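Long-range contacts in catalase (Pseudomonas syringae, PDB 1M7S), which decomposes hydrogen peroxide into water and oxygen with a heme cofactor, protecting the cell from the peroxide's toxic effects: residues K111-V122 and V306-I317; N191-V199 and I317-R328. All coordinates share one frame; numbering follows the deposited sequence.

Contact 1. Residues K111-V122 and V306-I317; sequences KFYTADGNWDLV and VAMAPANLVPGI. With HEM (protoporphyrin IX containing Fe), chain E.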
loop_
_atom_site.group_PDB
_atom_site.type_symbol
_atom_site.label_atom_id
_atom_site.label_comp_id
_atom_site.label_asym_id
_atom_site.label_seq_id
_atom_site.Cartn_x
_atom_site.Cartn_y
_atom_site.Cartn_z
ATOM N N LYS A 111 11.129 -9.436 22.564
ATOM C CA LYS A 111 9.701 -9.348 22.734
ATOM C C LYS A 111 9.333 -10.356 23.869
ATOM O O LYS A 111 9.561 -11.549 23.662
ATOM C CB LYS A 111 8.981 -9.769 21.461
ATOM C CG LYS A 111 7.469 -9.782 21.559
ATOM C CD LYS A 111 6.731 -9.945 20.215
ATOM C CE LYS A 111 6.971 -8.742 19.295
ATOM N NZ LYS A 111 6.485 -7.459 19.894
ATOM N N PHE A 112 8.844 -9.815 24.977
ATOM C CA PHE A 112 8.490 -10.759 26.072
ATOM C C PHE A 112 6.992 -10.989 26.014
ATOM O O PHE A 112 6.230 -10.017 26.028
ATOM C CB PHE A 112 8.782 -10.113 27.412
ATOM C CG PHE A 112 10.194 -9.906 27.827
ATOM C CD1 PHE A 112 10.901 -8.770 27.421
ATOM C CD2 PHE A 112 10.851 -10.805 28.648
ATOM C CE1 PHE A 112 12.195 -8.545 27.862
ATOM C CE2 PHE A 112 12.141 -10.580 29.074
ATOM C CZ PHE A 112 12.848 -9.438 28.696
ATOM N N TYR A 113 6.511 -12.212 25.851
ATOM C CA TYR A 113 5.081 -12.442 25.713
ATOM C C TYR A 113 4.530 -12.675 27.148
ATOM O O TYR A 113 4.326 -13.841 27.478
ATOM C CB TYR A 113 4.806 -13.632 24.834
ATOM C CG TYR A 113 5.279 -13.536 23.371
ATOM C CD1 TYR A 113 4.466 -13.017 22.411
ATOM C CD2 TYR A 113 6.524 -14.010 23.036
ATOM C CE1 TYR A 113 4.875 -12.950 21.068
ATOM C CE2 TYR A 113 6.977 -13.983 21.697
ATOM C CZ TYR A 113 6.128 -13.449 20.750
ATOM O OH TYR A 113 6.554 -13.415 19.428
ATOM N N THR A 114 4.460 -11.589 27.893
ATOM C CA THR A 114 4.115 -11.710 29.324
ATOM C C THR A 114 2.640 -11.963 29.536
ATOM O O THR A 114 1.757 -11.795 28.713
ATOM C CB THR A 114 4.491 -10.504 30.214
ATOM O OG1 THR A 114 3.443 -9.542 30.219
ATOM C CG2 THR A 114 5.803 -9.861 29.740
ATOM N N ALA A 115 2.391 -12.333 30.807
ATOM C CA ALA A 115 1.003 -12.597 31.235
ATOM C C ALA A 115 0.190 -11.340 31.377
ATOM O O ALA A 115 -1.020 -11.457 31.646
ATOM C CB ALA A 115 1.151 -13.310 32.607
ATOM N N ASP A 116 0.721 -10.134 31.233
ATOM C CA ASP A 116 0.063 -8.870 31.240
ATOM C C ASP A 116 0.073 -8.195 29.837
ATOM O O ASP A 116 -0.390 -7.070 29.729
ATOM C CB ASP A 116 0.733 -7.797 32.112
ATOM C CG ASP A 116 1.104 -8.132 33.516
ATOM O OD1 ASP A 116 0.498 -9.083 34.079
ATOM O OD2 ASP A 116 1.999 -7.407 34.047
ATOM N N GLY A 117 0.571 -8.897 28.851
ATOM C CA GLY A 117 0.655 -8.313 27.493
ATOM C C GLY A 117 2.103 -8.404 27.022
ATOM O O GLY A 117 3.073 -8.743 27.729
ATOM N N ASN A 118 2.319 -8.010 25.754
ATOM C CA ASN A 118 3.704 -8.054 25.248
ATOM C C ASN A 118 4.459 -6.765 25.601
ATOM O O ASN A 118 3.967 -5.678 25.387
ATOM C CB ASN A 118 3.759 -8.254 23.737
ATOM C CG ASN A 118 3.159 -9.558 23.245
ATOM O OD1 ASN A 118 2.916 -10.492 24.034
ATOM N ND2 ASN A 118 2.957 -9.597 21.929
ATOM N N TRP A 119 5.623 -6.965 26.177
ATOM C CA TRP A 119 6.560 -5.932 26.496
ATOM C C TRP A 119 7.797 -6.133 25.628
ATOM O O TRP A 119 8.437 -7.183 25.690
ATOM C CB TRP A 119 7.024 -5.993 27.957
ATOM C CG TRP A 119 8.110 -4.985 28.251
ATOM C CD1 TRP A 119 8.117 -3.663 27.868
ATOM C CD2 TRP A 119 9.293 -5.197 28.997
ATOM N NE1 TRP A 119 9.269 -3.068 28.315
ATOM C CE2 TRP A 119 10.003 -3.980 29.015
ATOM C CE3 TRP A 119 9.835 -6.309 29.650
ATOM C CZ2 TRP A 119 11.221 -3.837 29.692
ATOM C CZ3 TRP A 119 11.053 -6.162 30.305
ATOM C CH2 TRP A 119 11.733 -4.936 30.310
ATOM N N ASP A 120 8.224 -5.096 24.917
ATOM C CA ASP A 120 9.437 -5.204 24.079
ATOM C C ASP A 120 10.565 -4.376 24.673
ATOM O O ASP A 120 10.452 -3.140 24.901
ATOM C CB ASP A 120 9.182 -4.604 22.675
ATOM C CG ASP A 120 8.185 -5.361 21.836
ATOM O OD1 ASP A 120 7.682 -4.787 20.855
ATOM O OD2 ASP A 120 7.842 -6.525 22.165
ATOM N N LEU A 121 11.680 -5.020 24.911
ATOM C CA LEU A 121 12.869 -4.320 25.369
ATOM C C LEU A 121 13.782 -4.189 24.132
ATOM O O LEU A 121 14.505 -5.114 23.771
ATOM C CB LEU A 121 13.530 -5.084 26.500
ATOM C CG LEU A 121 14.810 -4.424 27.015
ATOM C CD1 LEU A 121 14.635 -2.964 27.412
ATOM C CD2 LEU A 121 15.346 -5.265 28.205
ATOM N N VAL A 122 13.770 -3.050 23.456
ATOM C CA VAL A 122 14.512 -2.882 22.180
ATOM C C VAL A 122 15.867 -2.231 22.449
ATOM O O VAL A 122 15.905 -1.008 22.667
ATOM C CB VAL A 122 13.664 -2.016 21.241
ATOM C CG1 VAL A 122 14.276 -2.003 19.840
ATOM C CG2 VAL A 122 12.239 -2.561 21.187
ATOM N N VAL A 306 8.230 -9.624 12.562
ATOM C CA VAL A 306 8.112 -9.257 13.973
ATOM C C VAL A 306 8.151 -7.744 14.108
ATOM O O VAL A 306 8.871 -7.027 13.401
ATOM C CB VAL A 306 9.151 -9.994 14.822
ATOM C CG1 VAL A 306 10.585 -9.481 14.623
ATOM C CG2 VAL A 306 8.744 -10.003 16.298
ATOM N N ALA A 307 7.354 -7.205 15.023
ATOM C CA ALA A 307 7.199 -5.770 15.251
ATOM C C ALA A 307 7.668 -5.438 16.670
ATOM O O ALA A 307 6.948 -5.738 17.629
ATOM C CB ALA A 307 5.738 -5.390 15.034
ATOM N N MET A 308 8.930 -5.018 16.786
ATOM C CA MET A 308 9.470 -4.663 18.105
ATOM C C MET A 308 9.225 -3.181 18.354
ATOM O O MET A 308 9.559 -2.399 17.450
ATOM C CB MET A 308 10.991 -4.891 18.112
ATOM C CG MET A 308 11.465 -6.317 17.823
ATOM S SD MET A 308 11.018 -7.326 19.291
ATOM C CE MET A 308 11.818 -8.863 18.825
ATOM N N ALA A 309 8.645 -2.773 19.480
ATOM C CA ALA A 309 8.402 -1.338 19.669
ATOM C C ALA A 309 8.449 -0.984 21.141
ATOM O O ALA A 309 7.735 -1.607 21.938
ATOM C CB ALA A 309 6.982 -1.053 19.122
ATOM N N PRO A 310 9.141 0.069 21.489
ATOM C CA PRO A 310 9.204 0.563 22.860
ATOM C C PRO A 310 7.805 0.909 23.326
ATOM O O PRO A 310 7.502 0.845 24.516
ATOM C CB PRO A 310 10.219 1.722 22.867
ATOM C CG PRO A 310 11.040 1.400 21.637
ATOM C CD PRO A 310 10.045 0.851 20.602
ATOM N N ALA A 311 6.826 1.213 22.446
ATOM C CA ALA A 311 5.474 1.501 22.825
ATOM C C ALA A 311 4.778 0.230 23.366
ATOM O O ALA A 311 3.699 0.430 23.923
ATOM C CB ALA A 311 4.635 2.035 21.668
ATOM N N ASN A 312 5.271 -0.974 23.150
ATOM C CA ASN A 312 4.544 -2.140 23.662
ATOM C C ASN A 312 5.002 -2.265 25.137
ATOM O O ASN A 312 6.084 -2.772 25.406
ATOM C CB ASN A 312 4.888 -3.389 22.866
ATOM C CG ASN A 312 4.260 -3.410 21.486
ATOM O OD1 ASN A 312 3.151 -2.924 21.310
ATOM N ND2 ASN A 312 4.932 -3.978 20.472
ATOM N N LEU A 313 4.195 -1.716 26.014
ATOM C CA LEU A 313 4.461 -1.638 27.448
ATOM C C LEU A 313 3.365 -2.345 28.244
ATOM O O LEU A 313 2.272 -2.538 27.719
ATOM C CB LEU A 313 4.349 -0.154 27.880
ATOM C CG LEU A 313 5.476 0.725 27.331
ATOM C CD1 LEU A 313 5.062 2.200 27.377
ATOM C CD2 LEU A 313 6.768 0.452 28.086
ATOM N N VAL A 314 3.724 -2.713 29.464
ATOM C CA VAL A 314 2.693 -3.352 30.342
ATOM C C VAL A 314 2.651 -2.467 31.586
ATOM O O VAL A 314 3.641 -1.797 31.948
ATOM C CB VAL A 314 3.150 -4.782 30.606
ATOM C CG1 VAL A 314 3.103 -5.668 29.338
ATOM C CG2 VAL A 314 4.572 -4.891 31.132
ATOM N N PRO A 315 1.601 -2.561 32.367
ATOM C CA PRO A 315 1.446 -1.812 33.617
ATOM C C PRO A 315 2.632 -2.137 34.495
ATOM O O PRO A 315 2.996 -3.306 34.660
ATOM C CB PRO A 315 0.088 -2.262 34.193
ATOM C CG PRO A 315 -0.662 -2.599 32.899
ATOM C CD PRO A 315 0.390 -3.346 32.071
ATOM N N GLY A 316 3.327 -1.139 35.017
ATOM C CA GLY A 316 4.525 -1.347 35.816
ATOM C C GLY A 316 5.792 -0.904 35.079
ATOM O O GLY A 316 6.871 -0.889 35.654
ATOM N N ILE A 317 5.663 -0.623 33.779
ATOM C CA ILE A 317 6.861 -0.264 32.999
ATOM C C ILE A 317 6.454 0.896 32.114
ATOM O O ILE A 317 5.435 0.809 31.418
ATOM C CB ILE A 317 7.373 -1.402 32.094
ATOM C CG1 ILE A 317 7.582 -2.709 32.832
ATOM C CG2 ILE A 317 8.661 -0.898 31.432
ATOM C CD1 ILE A 317 8.116 -3.934 32.134
HETATM C CHA HEM E . 14.743 -0.361 14.718
HETATM C CHB HEM E . 17.524 -0.014 18.665
HETATM C CHC HEM E . 17.177 4.802 18.470
HETATM C CHD HEM E . 13.634 4.390 15.165
HETATM C C1A HEM E . 15.537 -0.667 15.799
HETATM C C2A HEM E . 15.950 -2.041 16.173
HETATM C C3A HEM E . 16.715 -1.943 17.259
HETATM C C4A HEM E . 16.829 -0.532 17.587
HETATM C CMA HEM E . 17.377 -3.060 18.078
HETATM C CAA HEM E . 15.487 -3.275 15.381
HETATM C CBA HEM E . 14.311 -4.069 16.044
HETATM C CGA HEM E . 14.095 -5.384 15.249
HETATM O O1A HEM E . 13.005 -5.405 14.627
HETATM O O2A HEM E . 15.019 -6.206 15.413
HETATM C C1B HEM E . 17.652 1.312 18.981
HETATM C C2B HEM E . 18.328 1.845 20.157
HETATM C C3B HEM E . 18.243 3.190 20.092
HETATM C C4B HEM E . 17.507 3.518 18.902
HETATM C CMB HEM E . 19.015 0.965 21.210
HETATM C CAB HEM E . 18.789 4.275 21.020
HETATM C CBB HEM E . 19.025 4.092 22.305
HETATM C C1C HEM E . 16.118 5.081 17.644
HETATM C C2C HEM E . 15.448 6.358 17.556
HETATM C C3C HEM E . 14.454 6.240 16.666
HETATM C C4C HEM E . 14.515 4.894 16.137
HETATM C CMC HEM E . 15.773 7.617 18.403
HETATM C CAC HEM E . 13.408 7.265 16.185
HETATM C CBC HEM E . 12.812 8.160 16.993
HETATM C C1D HEM E . 13.697 3.064 14.718
HETATM C C2D HEM E . 12.875 2.522 13.650
HETATM C C3D HEM E . 13.170 1.227 13.522
HETATM C C4D HEM E . 14.185 0.915 14.504
HETATM C CMD HEM E . 11.881 3.393 12.861
HETATM C CAD HEM E . 12.561 0.192 12.532
HETATM C CBD HEM E . 11.420 -0.604 13.264
HETATM C CGD HEM E . 10.616 -1.505 12.345
HETATM O O1D HEM E . 10.028 -2.493 12.908
HETATM O O2D HEM E . 10.497 -1.289 11.114
HETATM N NA HEM E . 16.139 0.209 16.656
HETATM N NB HEM E . 17.136 2.354 18.237
HETATM N NC HEM E . 15.550 4.206 16.744
HETATM N ND HEM E . 14.448 2.034 15.249
HETATM FE FE HEM E . 15.763 2.200 16.761
HETATM O O HOH W 1 1.147 -5.137 34.795
HETATM O O HOH W 2 9.305 -0.929 26.124
HETATM O O HOH W 3 18.030 2.649 15.760
#
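Strand 117-122 of the hairpin 111-122 and the irregular chain 306-317 come closest at Trp119 and Leu313 (CA-CA 4.9 Å), and the backbone bond beside this point runs from Asp120 N to Asn312 O. The Asp120 carboxylate is the main polar tie. Asp120 OD1 takes the backbone N of Ala309 at 2.6 Å on the anti side, and Asn312 ND2 at 2.9 Å from above the carboxylate plane. Asp120 and Asn312 point the same way, side by side, with carboxylate and amide planes 84° apart; OD1 lies close to the Asn312 amide plane, and the N-H...O angle is 169°. Lys111, bent at its last two torsions, brings NZ to the syn lone pair of Asp120 OD2 in a salt bridge and to Ala307 O at 2.9 Å. The lysine would offset the carboxylate charge in this buried setting, and its bond to Ala307 O reaches the loop as well. The hairpin belongs to the catalase beta-barrel, and the loop 306-317 leads from helix 299-304 across it to strand 317-319. Farther along, Ile317 CD1 sits over the six-membered ring of Trp119, 3.6 Å from its centroid, a CH-pi contact; the opposite face carries Leu121 CB. Asn312 O lies at the edge of the same indole, 3.3 Å from Trp119 CD1. Val314 CG1 rests on Gly117 O near the hairpin turn, where a water bridges Asp116 OD2 and Pro315 O; Asp116 OD1 is held by Thr75. At the heme end Val122 CG2 packs on Met308 CB and Pro310 CD, while Val122 CG1 touches HEM C3A at 3.6 Å.

Contact 2. Residues N191-V199 and I317-R328; sequences NGVHAYKLV and IEPSEDRLLQGR. With HEM (protoporphyrin IX containing Fe), chain E.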
loop_
_atom_site.group_PDB
_atom_site.type_symbol
_atom_site.label_atom_id
_atom_site.label_comp_id
_atom_site.label_asym_id
_atom_site.label_seq_id
_atom_site.Cartn_x
_atom_site.Cartn_y
_atom_site.Cartn_z
ATOM N N ASN A 191 21.974 -3.921 26.013
ATOM C CA ASN A 191 21.655 -2.827 26.929
ATOM C C ASN A 191 20.385 -2.133 26.478
ATOM O O ASN A 191 20.211 -1.928 25.286
ATOM C CB ASN A 191 22.799 -1.794 26.960
ATOM C CG ASN A 191 24.054 -2.337 27.628
ATOM O OD1 ASN A 191 24.131 -2.412 28.836
ATOM N ND2 ASN A 191 25.045 -2.779 26.853
ATOM N N GLY A 192 19.548 -1.628 27.401
ATOM C CA GLY A 192 18.358 -0.866 27.063
ATOM C C GLY A 192 18.719 0.540 26.610
ATOM O O GLY A 192 17.911 1.149 25.900
ATOM N N VAL A 193 19.910 0.988 26.957
ATOM C CA VAL A 193 20.447 2.318 26.753
ATOM C C VAL A 193 19.775 3.342 27.669
ATOM O O VAL A 193 20.451 3.886 28.564
ATOM C CB VAL A 193 20.438 2.779 25.298
ATOM C CG1 VAL A 193 21.069 4.139 25.166
ATOM C CG2 VAL A 193 21.264 1.771 24.456
ATOM N N HIS A 194 18.500 3.580 27.500
ATOM C CA HIS A 194 17.796 4.556 28.316
ATOM C C HIS A 194 17.469 4.027 29.707
ATOM O O HIS A 194 17.310 2.828 29.867
ATOM C CB HIS A 194 16.389 4.792 27.709
ATOM C CG HIS A 194 16.387 4.924 26.228
ATOM N ND1 HIS A 194 16.970 6.019 25.633
ATOM C CD2 HIS A 194 15.930 4.109 25.231
ATOM C CE1 HIS A 194 16.856 5.889 24.309
ATOM N NE2 HIS A 194 16.225 4.768 24.056
ATOM N N ALA A 195 17.211 4.958 30.620
ATOM C CA ALA A 195 16.582 4.606 31.880
ATOM C C ALA A 195 15.080 4.482 31.514
ATOM O O ALA A 195 14.546 5.283 30.738
ATOM C CB ALA A 195 16.653 5.792 32.847
ATOM N N TYR A 196 14.447 3.412 32.010
ATOM C CA TYR A 196 13.038 3.177 31.882
ATOM C C TYR A 196 12.457 3.489 33.303
ATOM O O TYR A 196 13.236 3.523 34.243
ATOM C CB TYR A 196 12.685 1.727 31.553
ATOM C CG TYR A 196 12.850 1.497 30.056
ATOM C CD1 TYR A 196 14.117 1.343 29.525
ATOM C CD2 TYR A 196 11.758 1.479 29.198
ATOM C CE1 TYR A 196 14.308 1.166 28.154
ATOM C CE2 TYR A 196 11.932 1.267 27.824
ATOM C CZ TYR A 196 13.208 1.135 27.331
ATOM O OH TYR A 196 13.433 0.957 25.973
ATOM N N LYS A 197 11.182 3.762 33.331
ATOM C CA LYS A 197 10.569 4.100 34.622
ATOM C C LYS A 197 9.750 2.887 35.048
ATOM O O LYS A 197 8.799 2.501 34.352
ATOM C CB LYS A 197 9.748 5.368 34.439
ATOM C CG LYS A 197 8.815 5.870 35.478
ATOM C CD LYS A 197 7.793 6.925 35.049
ATOM C CE LYS A 197 8.403 8.131 34.336
ATOM N NZ LYS A 197 7.396 9.259 34.350
ATOM N N LEU A 198 10.115 2.297 36.174
ATOM C CA LEU A 198 9.363 1.187 36.724
ATOM C C LEU A 198 8.389 1.745 37.792
ATOM O O LEU A 198 8.848 2.549 38.609
ATOM C CB LEU A 198 10.258 0.112 37.352
ATOM C CG LEU A 198 11.176 -0.594 36.334
ATOM C CD1 LEU A 198 11.883 -1.817 36.921
ATOM C CD2 LEU A 198 10.415 -1.020 35.101
ATOM N N VAL A 199 7.175 1.260 37.753
ATOM C CA VAL A 199 6.167 1.770 38.695
ATOM C C VAL A 199 5.617 0.596 39.504
ATOM O O VAL A 199 5.399 -0.513 39.001
ATOM C CB VAL A 199 5.206 2.784 38.089
ATOM C CG1 VAL A 199 5.331 3.006 36.580
ATOM C CG2 VAL A 199 3.768 2.684 38.553
ATOM N N ILE A 317 5.663 -0.623 33.779
ATOM C CA ILE A 317 6.861 -0.264 32.999
ATOM C C ILE A 317 6.454 0.896 32.114
ATOM O O ILE A 317 5.435 0.809 31.418
ATOM C CB ILE A 317 7.373 -1.402 32.094
ATOM C CG1 ILE A 317 7.582 -2.709 32.832
ATOM C CG2 ILE A 317 8.661 -0.898 31.432
ATOM C CD1 ILE A 317 8.116 -3.934 32.134
ATOM N N GLU A 318 7.186 1.992 32.183
ATOM C CA GLU A 318 6.815 3.162 31.361
ATOM C C GLU A 318 8.145 3.750 30.840
ATOM O O GLU A 318 9.222 3.548 31.393
ATOM C CB GLU A 318 6.115 4.216 32.228
ATOM C CG GLU A 318 4.780 3.922 32.866
ATOM C CD GLU A 318 4.082 4.989 33.666
ATOM O OE1 GLU A 318 4.507 6.176 33.740
ATOM O OE2 GLU A 318 3.025 4.692 34.298
ATOM N N PRO A 319 8.038 4.589 29.834
ATOM C CA PRO A 319 9.148 5.388 29.332
ATOM C C PRO A 319 9.544 6.493 30.323
ATOM O O PRO A 319 8.705 7.030 31.062
ATOM C CB PRO A 319 8.660 6.035 28.033
ATOM C CG PRO A 319 7.179 6.030 28.214
ATOM C CD PRO A 319 6.749 4.946 29.199
ATOM N N SER A 320 10.849 6.745 30.402
ATOM C CA SER A 320 11.339 7.864 31.217
ATOM C C SER A 320 11.292 9.095 30.302
ATOM O O SER A 320 10.901 8.969 29.125
ATOM C CB SER A 320 12.779 7.586 31.647
ATOM O OG SER A 320 13.565 7.689 30.440
ATOM N N GLU A 321 11.737 10.254 30.774
ATOM C CA GLU A 321 11.756 11.486 30.025
ATOM C C GLU A 321 13.005 11.672 29.202
ATOM O O GLU A 321 13.229 12.762 28.642
ATOM C CB GLU A 321 11.558 12.702 30.990
ATOM C CG GLU A 321 10.164 12.649 31.670
ATOM C CD GLU A 321 10.071 11.545 32.718
ATOM O OE1 GLU A 321 11.031 11.182 33.461
ATOM O OE2 GLU A 321 8.988 10.896 32.821
ATOM N N ASP A 322 13.803 10.614 28.991
ATOM C CA ASP A 322 14.967 10.657 28.114
ATOM C C ASP A 322 14.400 11.086 26.765
ATOM O O ASP A 322 13.503 10.422 26.217
ATOM C CB ASP A 322 15.572 9.249 28.049
ATOM C CG ASP A 322 16.623 8.955 27.024
ATOM O OD1 ASP A 322 16.571 9.507 25.899
ATOM O OD2 ASP A 322 17.551 8.155 27.344
ATOM N N ARG A 323 14.921 12.180 26.219
ATOM C CA ARG A 323 14.369 12.695 24.993
ATOM C C ARG A 323 14.564 11.885 23.725
ATOM O O ARG A 323 13.769 12.078 22.789
ATOM C CB ARG A 323 14.978 14.107 24.752
ATOM C CG ARG A 323 14.408 15.009 25.838
ATOM C CD ARG A 323 14.992 16.414 25.632
ATOM N NE ARG A 323 14.734 17.241 26.824
ATOM C CZ ARG A 323 15.249 18.493 26.917
ATOM N NH1 ARG A 323 15.971 19.020 25.957
ATOM N NH2 ARG A 323 14.935 19.191 28.000
ATOM N N LEU A 324 15.490 10.966 23.690
ATOM C CA LEU A 324 15.663 10.068 22.569
ATOM C C LEU A 324 14.587 8.982 22.663
ATOM O O LEU A 324 13.935 8.590 21.675
ATOM C CB LEU A 324 17.076 9.440 22.695
ATOM C CG LEU A 324 17.538 8.728 21.424
ATOM C CD1 LEU A 324 17.671 9.719 20.279
ATOM C CD2 LEU A 324 18.849 8.014 21.718
ATOM N N LEU A 325 14.402 8.491 23.917
ATOM C CA LEU A 325 13.392 7.450 24.121
ATOM C C LEU A 325 11.978 7.895 23.770
ATOM O O LEU A 325 11.170 7.127 23.203
ATOM C CB LEU A 325 13.329 6.955 25.564
ATOM C CG LEU A 325 12.279 5.866 25.900
ATOM C CD1 LEU A 325 12.305 4.624 25.018
ATOM C CD2 LEU A 325 12.492 5.482 27.380
ATOM N N GLN A 326 11.604 9.103 24.185
ATOM C CA GLN A 326 10.313 9.686 23.912
ATOM C C GLN A 326 9.971 9.570 22.424
ATOM O O GLN A 326 8.861 9.172 22.047
ATOM C CB GLN A 326 10.284 11.150 24.379
ATOM C CG GLN A 326 10.381 11.305 25.924
ATOM C CD GLN A 326 8.971 11.144 26.483
ATOM O OE1 GLN A 326 8.040 11.759 26.005
ATOM N NE2 GLN A 326 8.782 10.303 27.521
ATOM N N GLY A 327 10.903 9.951 21.546
ATOM C CA GLY A 327 10.674 9.772 20.097
ATOM C C GLY A 327 10.472 8.327 19.680
ATOM O O GLY A 327 9.664 8.036 18.757
ATOM N N ARG A 328 11.154 7.401 20.342
ATOM C CA ARG A 328 11.077 5.965 20.009
ATOM C C ARG A 328 9.713 5.410 20.388
ATOM O O ARG A 328 9.207 4.543 19.677
ATOM C CB ARG A 328 12.175 5.175 20.697
ATOM C CG ARG A 328 13.594 5.617 20.340
ATOM C CD ARG A 328 14.601 4.734 21.129
ATOM N NE ARG A 328 14.566 3.391 20.534
ATOM C CZ ARG A 328 14.910 2.321 21.262
ATOM N NH1 ARG A 328 15.277 2.508 22.543
ATOM N NH2 ARG A 328 14.910 1.133 20.714
HETATM C CHA HEM E . 14.743 -0.361 14.718
HETATM C CHB HEM E . 17.524 -0.014 18.665
HETATM C CHC HEM E . 17.177 4.802 18.470
HETATM C CHD HEM E . 13.634 4.390 15.165
HETATM C C1A HEM E . 15.537 -0.667 15.799
HETATM C C2A HEM E . 15.950 -2.041 16.173
HETATM C C3A HEM E . 16.715 -1.943 17.259
HETATM C C4A HEM E . 16.829 -0.532 17.587
HETATM C CMA HEM E . 17.377 -3.060 18.078
HETATM C CAA HEM E . 15.487 -3.275 15.381
HETATM C CBA HEM E . 14.311 -4.069 16.044
HETATM C CGA HEM E . 14.095 -5.384 15.249
HETATM O O1A HEM E . 13.005 -5.405 14.627
HETATM O O2A HEM E . 15.019 -6.206 15.413
HETATM C C1B HEM E . 17.652 1.312 18.981
HETATM C C2B HEM E . 18.328 1.845 20.157
HETATM C C3B HEM E . 18.243 3.190 20.092
HETATM C C4B HEM E . 17.507 3.518 18.902
HETATM C CMB HEM E . 19.015 0.965 21.210
HETATM C CAB HEM E . 18.789 4.275 21.020
HETATM C CBB HEM E . 19.025 4.092 22.305
HETATM C C1C HEM E . 16.118 5.081 17.644
HETATM C C2C HEM E . 15.448 6.358 17.556
HETATM C C3C HEM E . 14.454 6.240 16.666
HETATM C C4C HEM E . 14.515 4.894 16.137
HETATM C CMC HEM E . 15.773 7.617 18.403
HETATM C CAC HEM E . 13.408 7.265 16.185
HETATM C CBC HEM E . 12.812 8.160 16.993
HETATM C C1D HEM E . 13.697 3.064 14.718
HETATM C C2D HEM E . 12.875 2.522 13.650
HETATM C C3D HEM E . 13.170 1.227 13.522
HETATM C C4D HEM E . 14.185 0.915 14.504
HETATM C CMD HEM E . 11.881 3.393 12.861
HETATM C CAD HEM E . 12.561 0.192 12.532
HETATM C CBD HEM E . 11.420 -0.604 13.264
HETATM C CGD HEM E . 10.616 -1.505 12.345
HETATM O O1D HEM E . 10.028 -2.493 12.908
HETATM O O2D HEM E . 10.497 -1.289 11.114
HETATM N NA HEM E . 16.139 0.209 16.656
HETATM N NB HEM E . 17.136 2.354 18.237
HETATM N NC HEM E . 15.550 4.206 16.744
HETATM N ND HEM E . 14.448 2.034 15.249
HETATM FE FE HEM E . 15.763 2.200 16.761
HETATM O O HOH W 4 15.598 0.518 24.813
HETATM O O HOH W 5 18.321 7.564 29.754
HETATM O O HOH W 6 6.165 7.662 32.077
HETATM O O HOH W 3 18.030 2.649 15.760
#
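Gly192 O is joined through a water to Arg328 NH1 and Tyr196 OH, and Val193 lies against the heme vinyl carbon CBB. The imidazole of His194 is gripped at both nitrogens. His194 ND1 donates to Asp322 OD2 at 2.8 Å, approaching from above the carboxylate plane, which stands 84° from the ring; His194 NE2 accepts from Arg328 NH1 at 2.9 Å, close to the ring plane. Leu325 CB lies over one face of the His194 ring in a CH-pi contact, 3.7 Å from its centroid and 6° off the normal. These contacts fix the ring's rotation, and the two bonds are consistent with a neutral ring protonated at ND1. Asp322 has a second role as N-cap of helix 323-339: its OD1 takes the backbone N of both Leu324 and Leu325. That helix carries Tyr332, the probable axial ligand of the heme iron. Arg328, bent at chi3 (71°), lays its guanidinium over a pyrrole of the heme, with Arg328 NH2 3.2 Å from HEM C1B and also bonded to Tyr332 OH, so that Arg328 positions the probable axial ligand. Ala195 O next receives Ser320 OG at 2.6 Å, while Leu325 CD2 lies over the rim of the Tyr196 ring. From Lys197 the chain pairs antiparallel with 317-319, Lys197 N and O bonding Glu318 O and N. The Lys197 chain passes Glu318 and Pro319 O to place NZ on the syn lone pair of Glu321 OE2, a 2.7 Å salt bridge; Glu318 OE1 is held by Ser393. Leu198 CD2 lies alongside Ile317 CG1 at 4.0 Å, and Val199 CG1 packs against the Glu318 carboxylate.

From the N terminus the chain first lays down the barrel hairpin 111-122, then passes 191-199, and only much later returns with 306-317 to close contact 1 and, directly after, 317-328 to close contact 2. The two loops cross rather than nest, and Ile317 belongs to both, so one continuous run of chain binds the hairpin and then strand 196-199. Between the contacts, Gly316 O probably bonds Val199 N, and Val122 O probably bonds Arg328 NH2 beside the heme. Contact 1 ties the hairpin to the loop before strand 317-319, and contact 2 ties strand 196-199 to that strand and the start of helix 323-339; both reach the heme and a second subunit.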